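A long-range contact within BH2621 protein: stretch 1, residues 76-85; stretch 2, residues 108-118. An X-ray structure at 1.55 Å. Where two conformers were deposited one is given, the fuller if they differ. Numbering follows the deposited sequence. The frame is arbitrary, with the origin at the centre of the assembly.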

# COMPACT_ATOMS: atom_id res chain seq x y z
N ALA A 76 -11.89 0.47 -1.00
CA ALA A 76 -13.12 -0.16 -1.40
C ALA A 76 -13.41 0.03 -2.89
O ALA A 76 -12.98 1.02 -3.49
CB ALA A 76 -14.29 0.39 -0.55
N ILE A 77 -14.12 -0.93 -3.48
CA ILE A 77 -14.53 -0.85 -4.87
C ILE A 77 -16.04 -0.91 -4.83
O ILE A 77 -16.62 -1.85 -4.31
CB ILE A 77 -13.94 -1.97 -5.73
CG1 ILE A 77 -12.40 -1.91 -5.70
CG2 ILE A 77 -14.47 -1.87 -7.16
CD1 ILE A 77 -11.73 -3.16 -6.29
N ASN A 78 -16.66 0.15 -5.33
CA ASN A 78 -18.10 0.29 -5.29
C ASN A 78 -18.65 0.11 -3.88
O ASN A 78 -19.68 -0.55 -3.66
CB ASN A 78 -18.75 -0.65 -6.29
CG ASN A 78 -18.61 -0.18 -7.72
OD1 ASN A 78 -18.11 0.91 -8.01
ND2 ASN A 78 -19.13 -0.97 -8.62
N GLY A 79 -17.91 0.68 -2.94
CA GLY A 79 -18.26 0.65 -1.54
C GLY A 79 -17.89 -0.57 -0.74
O GLY A 79 -17.92 -0.50 0.47
N VAL A 80 -17.52 -1.67 -1.41
CA VAL A 80 -17.17 -2.90 -0.72
C VAL A 80 -15.71 -2.85 -0.29
O VAL A 80 -14.86 -2.73 -1.13
CB VAL A 80 -17.44 -4.16 -1.59
CG1 VAL A 80 -16.99 -5.42 -0.84
CG2 VAL A 80 -18.97 -4.27 -2.07
N PRO A 81 -15.45 -2.92 1.01
CA PRO A 81 -14.08 -2.82 1.52
C PRO A 81 -13.33 -4.10 1.17
O PRO A 81 -13.85 -5.21 1.37
CB PRO A 81 -14.27 -2.70 3.01
CG PRO A 81 -15.64 -3.30 3.26
CD PRO A 81 -16.44 -3.18 2.05
N MSE A 82 -12.14 -3.99 0.62
CA MSE A 82 -11.42 -5.20 0.17
C MSE A 82 -9.89 -5.09 0.16
O MSE A 82 -9.19 -5.99 -0.28
CB MSE A 82 -11.97 -5.64 -1.20
CG MSE A 82 -12.18 -4.52 -2.25
SE MSE A 82 -10.61 -3.47 -2.68
CE MSE A 82 -9.62 -4.87 -3.65
N SER A 83 -9.36 -4.01 0.73
CA SER A 83 -7.93 -3.78 0.77
C SER A 83 -7.53 -2.94 1.98
O SER A 83 -8.29 -2.11 2.50
CB SER A 83 -7.46 -3.17 -0.56
OG SER A 83 -8.08 -1.93 -0.79
N TYR A 84 -6.32 -3.17 2.44
CA TYR A 84 -5.75 -2.52 3.60
C TYR A 84 -4.42 -1.91 3.16
O TYR A 84 -3.65 -2.55 2.44
CB TYR A 84 -5.65 -3.49 4.80
CG TYR A 84 -4.82 -3.01 5.98
CD1 TYR A 84 -5.36 -2.18 6.97
CD2 TYR A 84 -3.50 -3.40 6.12
CE1 TYR A 84 -4.61 -1.77 8.06
CE2 TYR A 84 -2.77 -3.01 7.20
CZ TYR A 84 -3.33 -2.16 8.15
OH TYR A 84 -2.59 -1.76 9.23
N TRP A 85 -4.16 -0.72 3.68
CA TRP A 85 -3.05 0.10 3.28
C TRP A 85 -2.41 0.78 4.47
O TRP A 85 -3.09 1.28 5.38
CB TRP A 85 -3.51 1.19 2.26
CG TRP A 85 -4.32 0.65 1.14
CD1 TRP A 85 -5.63 0.22 1.20
CD2 TRP A 85 -3.87 0.37 -0.18
NE1 TRP A 85 -6.00 -0.25 0.03
CE2 TRP A 85 -4.96 -0.21 -0.86
CE3 TRP A 85 -2.66 0.56 -0.86
CZ2 TRP A 85 -4.90 -0.60 -2.20
CZ3 TRP A 85 -2.60 0.20 -2.19
CH2 TRP A 85 -3.70 -0.38 -2.84
N ILE A 108 4.78 2.63 1.16
CA ILE A 108 3.48 2.02 1.11
C ILE A 108 3.53 0.53 1.41
O ILE A 108 4.46 -0.19 0.96
CB ILE A 108 2.79 2.27 -0.26
CG1 ILE A 108 1.28 1.90 -0.18
CG2 ILE A 108 3.56 1.61 -1.44
CD1 ILE A 108 0.45 2.82 0.75
N HIS A 109 2.61 0.09 2.26
CA HIS A 109 2.36 -1.32 2.49
C HIS A 109 0.92 -1.57 2.06
O HIS A 109 0.07 -0.68 2.24
CB HIS A 109 2.53 -1.77 3.92
CG HIS A 109 3.88 -1.51 4.51
ND1 HIS A 109 5.02 -2.16 4.05
CD2 HIS A 109 4.25 -0.82 5.60
CE1 HIS A 109 6.05 -1.79 4.81
NE2 HIS A 109 5.62 -0.93 5.70
N LEU A 110 0.61 -2.75 1.52
CA LEU A 110 -0.75 -3.03 1.07
C LEU A 110 -1.08 -4.50 1.02
O LEU A 110 -0.20 -5.36 1.02
CB LEU A 110 -0.95 -2.45 -0.34
CG LEU A 110 -0.14 -3.05 -1.51
CD1 LEU A 110 -0.91 -4.25 -2.15
CD2 LEU A 110 0.24 -2.07 -2.61
N LEU A 111 -2.38 -4.80 1.02
CA LEU A 111 -2.91 -6.14 0.82
C LEU A 111 -4.33 -6.04 0.31
O LEU A 111 -5.05 -5.07 0.66
CB LEU A 111 -2.86 -6.95 2.13
CG LEU A 111 -3.78 -6.58 3.29
CD1 LEU A 111 -5.22 -7.21 3.23
CD2 LEU A 111 -3.13 -6.99 4.61
N ILE A 112 -4.73 -7.04 -0.47
CA ILE A 112 -6.10 -7.30 -0.85
C ILE A 112 -6.54 -8.43 0.08
O ILE A 112 -5.90 -9.47 0.16
CB ILE A 112 -6.30 -7.63 -2.34
CG1 ILE A 112 -6.10 -6.35 -3.19
CG2 ILE A 112 -7.69 -8.17 -2.58
CD1 ILE A 112 -6.23 -6.56 -4.74
N GLY A 113 -7.63 -8.21 0.80
CA GLY A 113 -8.13 -9.16 1.80
C GLY A 113 -8.98 -10.29 1.25
O GLY A 113 -8.54 -11.43 1.18
N PRO A 114 -10.22 -9.98 0.84
CA PRO A 114 -11.12 -11.03 0.34
C PRO A 114 -10.65 -11.65 -0.96
O PRO A 114 -10.25 -10.95 -1.92
CB PRO A 114 -12.45 -10.29 0.15
CG PRO A 114 -12.31 -9.05 0.85
CD PRO A 114 -10.87 -8.66 0.86
N GLN A 115 -10.66 -12.98 -0.98
CA GLN A 115 -10.29 -13.74 -2.17
C GLN A 115 -11.07 -13.34 -3.39
O GLN A 115 -10.52 -13.36 -4.51
CB GLN A 115 -10.50 -15.22 -1.93
CG GLN A 115 -9.53 -15.76 -0.94
CD GLN A 115 -9.76 -17.22 -0.70
OE1 GLN A 115 -9.96 -18.00 -1.64
NE2 GLN A 115 -9.77 -17.60 0.56
N GLU A 116 -12.34 -12.94 -3.19
CA GLU A 116 -13.22 -12.56 -4.30
C GLU A 116 -12.76 -11.28 -5.02
O GLU A 116 -13.35 -10.90 -6.02
CB GLU A 116 -14.71 -12.45 -3.89
CG GLU A 116 -15.20 -11.29 -2.95
CD GLU A 116 -15.18 -11.62 -1.44
OE1 GLU A 116 -14.48 -12.57 -1.01
OE2 GLU A 116 -15.85 -10.93 -0.67
N TYR A 117 -11.74 -10.60 -4.48
CA TYR A 117 -11.17 -9.43 -5.17
C TYR A 117 -9.77 -9.66 -5.73
O TYR A 117 -9.14 -8.72 -6.22
CB TYR A 117 -11.23 -8.20 -4.23
CG TYR A 117 -12.64 -7.68 -4.14
CD1 TYR A 117 -13.13 -6.81 -5.11
CD2 TYR A 117 -13.51 -8.11 -3.14
CE1 TYR A 117 -14.44 -6.34 -5.05
CE2 TYR A 117 -14.81 -7.66 -3.07
CZ TYR A 117 -15.28 -6.79 -4.04
OH TYR A 117 -16.59 -6.35 -3.98
N LEU A 118 -9.31 -10.91 -5.68
CA LEU A 118 -8.03 -11.26 -6.28
C LEU A 118 -8.22 -11.71 -7.73
O LEU A 118 -9.29 -12.17 -8.13
CB LEU A 118 -7.37 -12.40 -5.51
CG LEU A 118 -7.03 -12.19 -4.03
CD1 LEU A 118 -6.59 -13.56 -3.42
CD2 LEU A 118 -5.99 -11.09 -3.88
O HOH W 1 -17.37 -4.37 -5.24

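Neighbouring antiparallel strands fix each other's backbones, but the rotamers of their side chains decide how the seam is filled. In BH2621 protein, strands 80-85 and 108-112 run antiparallel. Tyr 84 and Leu 111 form the hydrogen-bonded pair: Tyr 84 N donates to Leu 111 O and Leu 111 N to Tyr 84 O, each at 2.9 Å. Two residues further along, past the non-hydrogen-bonded pair Ser 83 and Ile 112, Gly 113 N donates to Met 82 O, also at 2.9 Å, just where the second strand gives way to loop. A CB on Gly 113 would lie 2.8 Å from Pro 114 CD, too close for comfort, so glycine suits the site.

Beyond this point the side chains take over. Selenomethionine Met 82 adopts p at all three chi angles, a coiled form that lays CG over the face of the Tyr 117 ring, 3.7 Å from its centroid, and brings CE within 3.8 Å of Ile 112 CG1. Its CB also packs 3.8 Å from Pro 114 CD. Tyr 117, with chi1 m, points toward the first stretch from a 3-10 segment, and its ring also meets Ile 77 (CD1 to Tyr 117 CD1, 4.1 Å) and Val 80 (CG1 to Tyr 117 CE2, 3.8 Å). An aromatic ring offers broad apolar surface here, while its hydroxyl reaches a water, 2.5 Å from Tyr 117 OH, that donates to Ile 77 O at 2.8 Å.

On the sheet face shared by Ser 83, Trp 85, Leu 110 and Ile 112, chi1 of -50° (m) turns the Trp 85 indole so that Leu 110 CB covers one face, 3.5 Å from Trp 85 CE3. The indole NE1 donates to Ser 83 OG at 2.8 Å, satisfying its polar edge; Ser 83, with chi1 p, places OG within reach of it. On the other face, Tyr 84 CD2 meets Leu 111 CD2 at 3.9 Å. Together the stretches bury 619 Å².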